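Local atomic coordinates of thermophilic dibenzothiophene desulfurization enzyme C (PDB entry 5XDC), a protein that probably oxidises dibenzothiophene to its sulfoxide and sulfone with reduced FMN and molecular oxygen, as a tetrameric flavin monooxygenase of sulfur metabolism. Residues K26-T31 / K43-A48; T251-T256 / R314-R319; S343-A348 / L387-A392. All coordinates share one frame; numbering follows the deposited sequence.

Interaction 1. Residues K26-T31 / K43-A48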
loop_
_atom_site.group_PDB
_atom_site.type_symbol
_atom_site.label_atom_id
_atom_site.label_comp_id
_atom_site.label_asym_id
_atom_site.label_seq_id
_atom_site.Cartn_x
_atom_site.Cartn_y
_atom_site.Cartn_z
ATOM N N LYS B 26 -20.474 22.774 -14.172
ATOM C CA LYS B 26 -20.109 22.901 -15.578
ATOM C C LYS B 26 -19.491 24.263 -15.876
ATOM O O LYS B 26 -18.431 24.356 -16.505
ATOM C CB LYS B 26 -21.362 22.669 -16.428
ATOM C CG LYS B 26 -21.124 22.299 -17.876
ATOM C CD LYS B 26 -22.368 21.647 -18.517
ATOM C CE LYS B 26 -22.894 20.472 -17.666
ATOM N NZ LYS B 26 -23.708 19.456 -18.398
ATOM N N THR B 27 -20.143 25.341 -15.438
ATOM C CA THR B 27 -19.602 26.668 -15.710
ATOM C C THR B 27 -18.282 26.883 -14.979
ATOM O O THR B 27 -17.360 27.501 -15.522
ATOM C CB THR B 27 -20.616 27.754 -15.333
ATOM O OG1 THR B 27 -20.767 27.841 -13.911
ATOM C CG2 THR B 27 -21.977 27.469 -15.957
ATOM N N PHE B 28 -18.155 26.347 -13.762
ATOM C CA PHE B 28 -16.935 26.572 -12.995
ATOM C C PHE B 28 -15.732 25.886 -13.647
ATOM O O PHE B 28 -14.612 26.414 -13.584
ATOM C CB PHE B 28 -17.108 26.070 -11.552
ATOM C CG PHE B 28 -18.174 26.797 -10.744
ATOM C CD1 PHE B 28 -18.634 28.063 -11.109
ATOM C CD2 PHE B 28 -18.696 26.213 -9.601
ATOM C CE1 PHE B 28 -19.601 28.706 -10.358
ATOM C CE2 PHE B 28 -19.669 26.857 -8.845
ATOM C CZ PHE B 28 -20.119 28.107 -9.225
ATOM N N ARG B 29 -15.937 24.717 -14.270
ATOM C CA ARG B 29 -14.815 24.004 -14.894
ATOM C C ARG B 29 -14.168 24.817 -16.006
ATOM O O ARG B 29 -12.973 24.643 -16.283
ATOM C CB ARG B 29 -15.264 22.661 -15.468
ATOM C CG ARG B 29 -15.583 21.637 -14.438
ATOM C CD ARG B 29 -15.722 20.217 -15.017
ATOM N NE ARG B 29 -16.227 19.333 -13.967
ATOM C CZ ARG B 29 -17.513 19.079 -13.741
ATOM N NH1 ARG B 29 -18.452 19.604 -14.522
ATOM N NH2 ARG B 29 -17.863 18.289 -12.731
ATOM N N VAL B 30 -14.936 25.691 -16.662
ATOM C CA VAL B 30 -14.412 26.454 -17.794
ATOM C C VAL B 30 -13.283 27.376 -17.352
ATOM O O VAL B 30 -12.322 27.599 -18.094
ATOM C CB VAL B 30 -15.545 27.250 -18.471
ATOM C CG1 VAL B 30 -14.993 28.103 -19.609
ATOM C CG2 VAL B 30 -16.636 26.316 -18.975
ATOM N N THR B 31 -13.394 27.951 -16.154
ATOM C CA THR B 31 -12.505 29.016 -15.729
ATOM C C THR B 31 -11.624 28.669 -14.536
ATOM O O THR B 31 -10.803 29.505 -14.141
ATOM C CB THR B 31 -13.316 30.263 -15.362
ATOM O OG1 THR B 31 -14.292 29.907 -14.372
ATOM C CG2 THR B 31 -13.991 30.848 -16.598
ATOM N N LYS B 43 -15.607 36.163 -6.704
ATOM C CA LYS B 43 -16.847 36.886 -6.441
ATOM C C LYS B 43 -17.927 36.518 -7.454
ATOM O O LYS B 43 -19.083 36.279 -7.089
ATOM C CB LYS B 43 -16.556 38.388 -6.457
ATOM C CG LYS B 43 -17.781 39.287 -6.444
ATOM C CD LYS B 43 -18.622 39.053 -5.232
ATOM C CE LYS B 43 -19.716 40.120 -5.120
ATOM N NZ LYS B 43 -20.757 39.751 -4.122
ATOM N N ALA B 44 -17.574 36.471 -8.740
ATOM C CA ALA B 44 -18.579 36.177 -9.758
ATOM C C ALA B 44 -19.218 34.822 -9.515
ATOM O O ALA B 44 -20.441 34.663 -9.638
ATOM C CB ALA B 44 -17.955 36.212 -11.148
ATOM N N GLU B 45 -18.399 33.837 -9.153
ATOM C CA GLU B 45 -18.890 32.486 -8.949
ATOM C C GLU B 45 -19.707 32.394 -7.667
ATOM O O GLU B 45 -20.720 31.685 -7.619
ATOM C CB GLU B 45 -17.702 31.520 -8.928
ATOM C CG GLU B 45 -17.030 31.330 -10.280
ATOM C CD GLU B 45 -16.213 32.530 -10.738
ATOM O OE1 GLU B 45 -15.659 33.259 -9.879
ATOM O OE2 GLU B 45 -16.115 32.727 -11.976
ATOM N N ARG B 46 -19.281 33.101 -6.617
ATOM C CA ARG B 46 -20.085 33.180 -5.407
ATOM C C ARG B 46 -21.452 33.795 -5.711
ATOM O O ARG B 46 -22.472 33.334 -5.195
ATOM C CB ARG B 46 -19.344 33.977 -4.330
ATOM C CG ARG B 46 -18.109 33.250 -3.756
ATOM C CD ARG B 46 -17.321 34.144 -2.819
ATOM N NE ARG B 46 -18.147 34.604 -1.706
ATOM C CZ ARG B 46 -18.340 33.930 -0.572
ATOM N NH1 ARG B 46 -17.736 32.761 -0.374
ATOM N NH2 ARG B 46 -19.132 34.409 0.369
ATOM N N ASP B 47 -21.494 34.813 -6.573
ATOM C CA ASP B 47 -22.785 35.408 -6.924
ATOM C C ASP B 47 -23.634 34.453 -7.764
ATOM O O ASP B 47 -24.861 34.417 -7.621
ATOM C CB ASP B 47 -22.582 36.736 -7.659
ATOM C CG ASP B 47 -22.133 37.869 -6.736
ATOM O OD1 ASP B 47 -22.229 37.738 -5.497
ATOM O OD2 ASP B 47 -21.693 38.924 -7.265
ATOM N N ALA B 48 -23.014 33.657 -8.637
ATOM C CA ALA B 48 -23.778 32.638 -9.350
ATOM C C ALA B 48 -24.408 31.648 -8.377
ATOM O O ALA B 48 -25.549 31.215 -8.570
ATOM C CB ALA B 48 -22.892 31.907 -10.357
#

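Interaction 2. Residues T251-T256 / R314-R319. With SO4 (sulfate ion), chain K.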
loop_
_atom_site.group_PDB
_atom_site.type_symbol
_atom_site.label_atom_id
_atom_site.label_comp_id
_atom_site.label_asym_id
_atom_site.label_seq_id
_atom_site.Cartn_x
_atom_site.Cartn_y
_atom_site.Cartn_z
ATOM N N THR B 251 -20.090 18.218 9.723
ATOM C CA THR B 251 -19.039 18.993 9.076
ATOM C C THR B 251 -17.933 18.084 8.561
ATOM O O THR B 251 -17.400 18.306 7.471
ATOM C CB THR B 251 -18.504 20.025 10.065
ATOM O OG1 THR B 251 -19.547 20.954 10.396
ATOM C CG2 THR B 251 -17.318 20.814 9.478
ATOM N N GLN B 252 -17.581 17.061 9.328
ATOM C CA GLN B 252 -16.562 16.119 8.879
ATOM C C GLN B 252 -17.040 15.333 7.664
ATOM O O GLN B 252 -16.226 14.964 6.810
ATOM C CB GLN B 252 -16.177 15.210 10.046
ATOM C CG GLN B 252 -15.417 15.933 11.125
ATOM C CD GLN B 252 -13.952 16.138 10.754
ATOM O OE1 GLN B 252 -13.342 15.266 10.147
ATOM N NE2 GLN B 252 -13.393 17.289 11.107
ATOM N N LEU B 253 -18.351 15.118 7.525
ATOM C CA LEU B 253 -18.860 14.490 6.308
ATOM C C LEU B 253 -18.925 15.463 5.134
ATOM O O LEU B 253 -18.810 15.035 3.976
ATOM C CB LEU B 253 -20.231 13.852 6.561
ATOM C CG LEU B 253 -20.694 12.864 5.494
ATOM C CD1 LEU B 253 -19.800 11.661 5.417
ATOM C CD2 LEU B 253 -22.120 12.404 5.781
ATOM N N ILE B 254 -19.073 16.773 5.393
ATOM C CA ILE B 254 -18.877 17.764 4.336
ATOM C C ILE B 254 -17.470 17.636 3.760
ATOM O O ILE B 254 -17.287 17.573 2.542
ATOM C CB ILE B 254 -19.137 19.189 4.864
ATOM C CG1 ILE B 254 -20.629 19.389 5.129
ATOM C CG2 ILE B 254 -18.651 20.232 3.881
ATOM C CD1 ILE B 254 -20.950 20.663 5.926
ATOM N N PHE B 255 -16.459 17.596 4.634
ATOM C CA PHE B 255 -15.085 17.454 4.166
ATOM C C PHE B 255 -14.924 16.179 3.348
ATOM O O PHE B 255 -14.259 16.172 2.300
ATOM C CB PHE B 255 -14.123 17.438 5.351
ATOM C CG PHE B 255 -14.164 18.682 6.221
ATOM C CD1 PHE B 255 -14.660 19.870 5.736
ATOM C CD2 PHE B 255 -13.666 18.642 7.522
ATOM C CE1 PHE B 255 -14.679 21.015 6.536
ATOM C CE2 PHE B 255 -13.684 19.779 8.327
ATOM C CZ PHE B 255 -14.192 20.966 7.825
ATOM N N THR B 256 -15.521 15.084 3.824
ATOM C CA THR B 256 -15.450 13.809 3.118
ATOM C C THR B 256 -15.934 13.948 1.683
ATOM O O THR B 256 -15.320 13.422 0.750
ATOM C CB THR B 256 -16.280 12.764 3.862
ATOM O OG1 THR B 256 -15.753 12.571 5.172
ATOM C CG2 THR B 256 -16.262 11.420 3.144
ATOM N N ARG B 314 -23.094 7.796 0.783
ATOM C CA ARG B 314 -24.527 8.026 0.669
ATOM C C ARG B 314 -25.257 7.465 1.882
ATOM O O ARG B 314 -26.183 8.092 2.408
ATOM C CB ARG B 314 -25.066 7.417 -0.629
ATOM C CG ARG B 314 -24.788 8.269 -1.857
ATOM C CD ARG B 314 -25.463 7.742 -3.112
ATOM N NE ARG B 314 -24.797 6.566 -3.675
ATOM C CZ ARG B 314 -23.751 6.610 -4.497
ATOM N NH1 ARG B 314 -23.223 7.777 -4.855
ATOM N NH2 ARG B 314 -23.233 5.483 -4.968
ATOM N N GLU B 315 -24.823 6.306 2.378
ATOM C CA GLU B 315 -25.502 5.721 3.527
ATOM C C GLU B 315 -25.325 6.584 4.770
ATOM O O GLU B 315 -26.278 6.779 5.536
ATOM C CB GLU B 315 -24.988 4.305 3.794
ATOM C CG GLU B 315 -25.596 3.714 5.053
ATOM C CD GLU B 315 -25.308 2.245 5.213
ATOM O OE1 GLU B 315 -25.960 1.430 4.522
ATOM O OE2 GLU B 315 -24.431 1.916 6.036
ATOM N N VAL B 316 -24.122 7.112 4.991
ATOM C CA VAL B 316 -23.896 7.936 6.173
ATOM C C VAL B 316 -24.701 9.226 6.065
ATOM O O VAL B 316 -25.216 9.737 7.071
ATOM C CB VAL B 316 -22.391 8.209 6.367
ATOM C CG1 VAL B 316 -22.143 8.940 7.647
ATOM C CG2 VAL B 316 -21.616 6.892 6.390
ATOM N N ALA B 317 -24.842 9.754 4.845
ATOM C CA ALA B 317 -25.593 10.989 4.641
ATOM C C ALA B 317 -27.068 10.806 5.007
ATOM O O ALA B 317 -27.684 11.695 5.607
ATOM C CB ALA B 317 -25.436 11.450 3.196
ATOM N N LEU B 318 -27.647 9.650 4.671
ATOM C CA LEU B 318 -29.023 9.364 5.076
ATOM C C LEU B 318 -29.164 9.351 6.593
ATOM O O LEU B 318 -30.178 9.812 7.139
ATOM C CB LEU B 318 -29.464 8.028 4.477
ATOM C CG LEU B 318 -29.715 8.038 2.973
ATOM C CD1 LEU B 318 -29.856 6.610 2.460
ATOM C CD2 LEU B 318 -30.949 8.854 2.647
ATOM N N ARG B 319 -28.153 8.851 7.297
ATOM C CA ARG B 319 -28.202 8.830 8.749
ATOM C C ARG B 319 -28.078 10.235 9.331
ATOM O O ARG B 319 -28.734 10.561 10.326
ATOM C CB ARG B 319 -27.102 7.919 9.285
ATOM C CG ARG B 319 -27.103 7.765 10.778
ATOM C CD ARG B 319 -28.459 7.276 11.316
ATOM N NE ARG B 319 -28.357 6.961 12.733
ATOM C CZ ARG B 319 -29.367 6.546 13.489
ATOM N NH1 ARG B 319 -30.568 6.392 12.965
ATOM N NH2 ARG B 319 -29.170 6.278 14.770
HETATM S S SO4 K . -32.515 4.921 16.133
HETATM O O1 SO4 K . -32.880 3.505 16.120
HETATM O O2 SO4 K . -32.622 5.457 14.776
HETATM O O3 SO4 K . -33.431 5.657 17.009
HETATM O O4 SO4 K . -31.162 5.031 16.673
#

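Interaction 3. Residues S343-A348 / L387-A392. With IND (indole), chain J.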
loop_
_atom_site.group_PDB
_atom_site.type_symbol
_atom_site.label_atom_id
_atom_site.label_comp_id
_atom_site.label_asym_id
_atom_site.label_seq_id
_atom_site.Cartn_x
_atom_site.Cartn_y
_atom_site.Cartn_z
ATOM N N SER B 343 -14.942 7.011 9.490
ATOM C CA SER B 343 -14.554 5.924 8.601
ATOM C C SER B 343 -14.608 6.369 7.147
ATOM O O SER B 343 -13.668 6.134 6.376
ATOM C CB SER B 343 -15.462 4.715 8.820
ATOM O OG SER B 343 -15.299 4.152 10.114
ATOM N N ALA B 344 -15.709 7.014 6.748
ATOM C CA ALA B 344 -15.819 7.511 5.388
ATOM C C ALA B 344 -14.721 8.524 5.078
ATOM O O ALA B 344 -14.138 8.505 3.983
ATOM C CB ALA B 344 -17.199 8.129 5.171
ATOM N N LYS B 345 -14.414 9.412 6.033
ATOM C CA LYS B 345 -13.374 10.407 5.798
ATOM C C LYS B 345 -12.008 9.758 5.621
ATOM O O LYS B 345 -11.214 10.201 4.784
ATOM C CB LYS B 345 -13.322 11.398 6.950
ATOM C CG LYS B 345 -12.509 12.640 6.633
ATOM C CD LYS B 345 -12.243 13.425 7.878
ATOM C CE LYS B 345 -11.480 14.671 7.566
ATOM N NZ LYS B 345 -11.046 15.325 8.794
ATOM N N ILE B 346 -11.705 8.741 6.432
ATOM C CA ILE B 346 -10.421 8.040 6.338
ATOM C C ILE B 346 -10.236 7.452 4.943
ATOM O O ILE B 346 -9.204 7.659 4.282
ATOM C CB ILE B 346 -10.331 6.956 7.426
ATOM C CG1 ILE B 346 -10.223 7.584 8.813
ATOM C CG2 ILE B 346 -9.141 6.015 7.163
ATOM C CD1 ILE B 346 -10.586 6.635 9.931
ATOM N N VAL B 347 -11.244 6.714 4.470
ATOM C CA VAL B 347 -11.156 6.088 3.157
ATOM C C VAL B 347 -11.054 7.139 2.061
ATOM O O VAL B 347 -10.251 7.006 1.124
ATOM C CB VAL B 347 -12.361 5.152 2.959
ATOM C CG1 VAL B 347 -12.414 4.641 1.535
ATOM C CG2 VAL B 347 -12.292 4.007 3.949
ATOM N N ALA B 348 -11.865 8.201 2.149
ATOM C CA ALA B 348 -11.835 9.252 1.135
ATOM C C ALA B 348 -10.502 9.985 1.114
ATOM O O ALA B 348 -10.013 10.346 0.034
ATOM C CB ALA B 348 -12.961 10.243 1.373
ATOM N N LEU B 387 -5.402 18.021 5.455
ATOM C CA LEU B 387 -4.636 18.322 6.653
ATOM C C LEU B 387 -5.433 19.101 7.687
ATOM O O LEU B 387 -4.898 19.394 8.764
ATOM C CB LEU B 387 -3.388 19.121 6.278
ATOM C CG LEU B 387 -2.480 18.434 5.258
ATOM C CD1 LEU B 387 -1.412 19.390 4.764
ATOM C CD2 LEU B 387 -1.837 17.199 5.859
ATOM N N HIS B 388 -6.691 19.439 7.386
ATOM C CA HIS B 388 -7.515 20.208 8.318
ATOM C C HIS B 388 -7.395 19.674 9.739
ATOM O O HIS B 388 -7.207 20.438 10.697
ATOM C CB HIS B 388 -8.970 20.179 7.840
ATOM C CG HIS B 388 -9.927 20.842 8.772
ATOM N ND1 HIS B 388 -10.468 20.198 9.865
ATOM C CD2 HIS B 388 -10.450 22.090 8.767
ATOM C CE1 HIS B 388 -11.285 21.026 10.495
ATOM N NE2 HIS B 388 -11.297 22.176 9.844
ATOM N N ASP B 389 -7.536 18.363 9.899
ATOM C CA ASP B 389 -7.275 17.697 11.156
ATOM C C ASP B 389 -6.686 16.337 10.815
ATOM O O ASP B 389 -6.968 15.795 9.742
ATOM C CB ASP B 389 -8.539 17.567 12.025
ATOM C CG ASP B 389 -9.695 16.921 11.300
ATOM O OD1 ASP B 389 -10.459 17.634 10.598
ATOM O OD2 ASP B 389 -9.828 15.698 11.442
ATOM N N PRO B 390 -5.821 15.801 11.665
ATOM C CA PRO B 390 -4.981 14.668 11.240
ATOM C C PRO B 390 -5.781 13.381 11.092
ATOM O O PRO B 390 -6.448 12.927 12.021
ATOM C CB PRO B 390 -3.926 14.559 12.346
ATOM C CG PRO B 390 -4.426 15.369 13.475
ATOM C CD PRO B 390 -5.403 16.374 12.946
ATOM N N VAL B 391 -5.666 12.776 9.910
ATOM C CA VAL B 391 -6.383 11.531 9.665
ATOM C C VAL B 391 -5.895 10.443 10.614
ATOM O O VAL B 391 -6.646 9.528 10.957
ATOM C CB VAL B 391 -6.251 11.130 8.189
ATOM C CG1 VAL B 391 -4.830 10.648 7.868
ATOM C CG2 VAL B 391 -7.284 10.101 7.836
ATOM N N ALA B 392 -4.654 10.545 11.104
ATOM C CA ALA B 392 -4.180 9.555 12.065
ATOM C C ALA B 392 -5.071 9.496 13.307
ATOM O O ALA B 392 -5.248 8.419 13.888
ATOM C CB ALA B 392 -2.741 9.854 12.481
HETATM N N1 IND J . -7.819 25.167 3.402
HETATM C C2 IND J . -8.824 26.032 3.502
HETATM C C3 IND J . -9.113 25.981 4.747
HETATM C C4 IND J . -8.466 24.862 6.881
HETATM C C5 IND J . -7.555 23.920 7.369
HETATM C C6 IND J . -6.625 23.306 6.505
HETATM C C7 IND J . -6.608 23.635 5.153
HETATM C C8 IND J . -7.501 24.567 4.662
HETATM C C9 IND J . -8.451 25.185 5.547
HETATM O O HOH W 1 -8.687 13.702 9.081
#

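Interaction 1. Residues K26-T31 / K43-A48
Glu45 lies against the ring of Phe28, and this pair makes most of the contact between helix 16-38 and helix 43-52. The Glu45 CB bond points toward the other helix. Glu45 CB itself meets one corner of the ring, 3.7 Å from Phe28 CE1. CG comes next and touches two ring carbons. Glu45 CG is 3.7 Å from Phe28 CD1 and 3.7 Å from Phe28 CE1. The approach is oblique to the ring. Beyond CG the chain bends, with chi2 at 72°, and this takes the carboxylate away from the ring, with OE2 on the Thr31 side. The carboxylate and ring planes are 71° apart, so the two flat groups do not stack. At the tip, Glu45 OE2 is 4.1 Å from Thr31 OG1, a loose approach. That hydroxyl is hydrogen-bonded to Arg35, which also forms a long, weak ion pair with Glu45 OE2. The firm part of the contact is therefore the aliphatic part of Glu45 on an aromatic ring. The two helices follow each other in the N-terminal domain of the acyl-CoA dehydrogenase fold, joined by a short connection. Helix 85-104 touches both partners through Leu87, which meets Phe28 and Glu45. Helix 70-83 adds Ile80 against Phe28, so the buried ring sits among four helices.

Interaction 2. Residues T251-T256 / R314-R319
Leu253 points its side chain at helix 293-324 and meets Val316 and Ala317 there. Its CG is anti to the backbone N, and this carries the CD2 methyl across to the other helix. CD2 does all the close touching. Leu253 CD2 lies 3.9 Å from Val316 CG1, methyl against methyl. Leu253 CD2 also lies 3.9 Å from Ala317 N, over the backbone, and 4.3 Å from Ala317 CB. So close an approach to the helix backbone is consistent with the small size of the alanine. Val316 points toward helix 247-276, while the CB bond of Ala317 runs to the side. Tyr74 of helix 70-83 packs on Leu253 and Ala317, and Val341 of helix 331-363 packs on Leu253 and Val316.

Arg319 bends at chi2 (55°) and meets a sulfate ion edge-on, with the sulfur in the guanidinium plane. Arg319 NH1 gives a hydrogen bond of 2.9 Å to sulfate O2, and Arg319 NH2 gives one of 3.0 Å to sulfate O4. Both are nearly straight, at 174° and 167°. Arg326 and Gln333 also hold the ion. A leucine in place of Arg319 removes both N-H donors and would probably leave the sulfate less firmly held, with Arg326 and Gln333 to carry it.

The chemistry is thus divided. In this C-terminal acyl-CoA dehydrogenase-type bundle the two segments touch through apolar side chains. Charged groups flank that core. Arg314 and Glu315 form salt bridges with Glu315 and Arg314 of the second subunit, and Arg319 meets an anion probably taken from the crystallisation liquor.

Interaction 3. Residues S343-A348 / L387-A392
The imidazole of His388 has the carboxylate of Asp389 at its edge, and Lys345 reaches that same carboxylate from helix 331-363. His388 ND1 gives Asp389 OD1 a 2.7 Å hydrogen bond, 9° out of the ring plane and on the anti lone pair. This histidine-carboxylate pair lies in the C-terminal helical domain of the acyl-CoA dehydrogenase fold, where His388 lines the indole pocket. Indole approaches the His388 ring obliquely, its C5 being 3.7 Å from His388 CD2. Phe255, His385 and Tyr413 also meet this ring. Tyr413 binds FMN in another structure of this protein, so the pair probably lies next to the flavin site.

Lys345 is extended beyond CG, and Lys345 NZ sits astride the carboxylate, with a 2.9 Å salt bridge to Asp389 OD2 and 3.0 Å from Asp389 OD1. Gln252 OE1 also accepts from NZ, and Gln252 NE2 donates to Asp389 OD1. This grip probably fixes the carboxylate's rotation and holds the imidazole in place. One residue on, Ile346 CG1 packs on Val391 CG2, 4.0 Å away, next to the start of helix 391-404. One water accepts from Lys345 NZ at 2.9 Å and donates to Asp389 O at 2.8 Å.

From the N terminus, interaction 1 comes first. It closes an 11-residue connection, mostly the end of helix 16-38, and pairs two consecutive helices of the N-terminal domain. Interaction 2 opens much later and spans 57 residues, bringing together helices 247-276 and 293-324. Interaction 3 then closes a span of 38 residues, from helix 331-363 to the start of helix 391-404. The three follow in series, and none nests or crosses. Interaction 1 touches neither of the others; its centre lies about 25 Å from that of interaction 2. Interactions 2 and 3 share one helical domain, and Gln252 of interaction 2 reaches into interaction 3. Both also touch the second subunit.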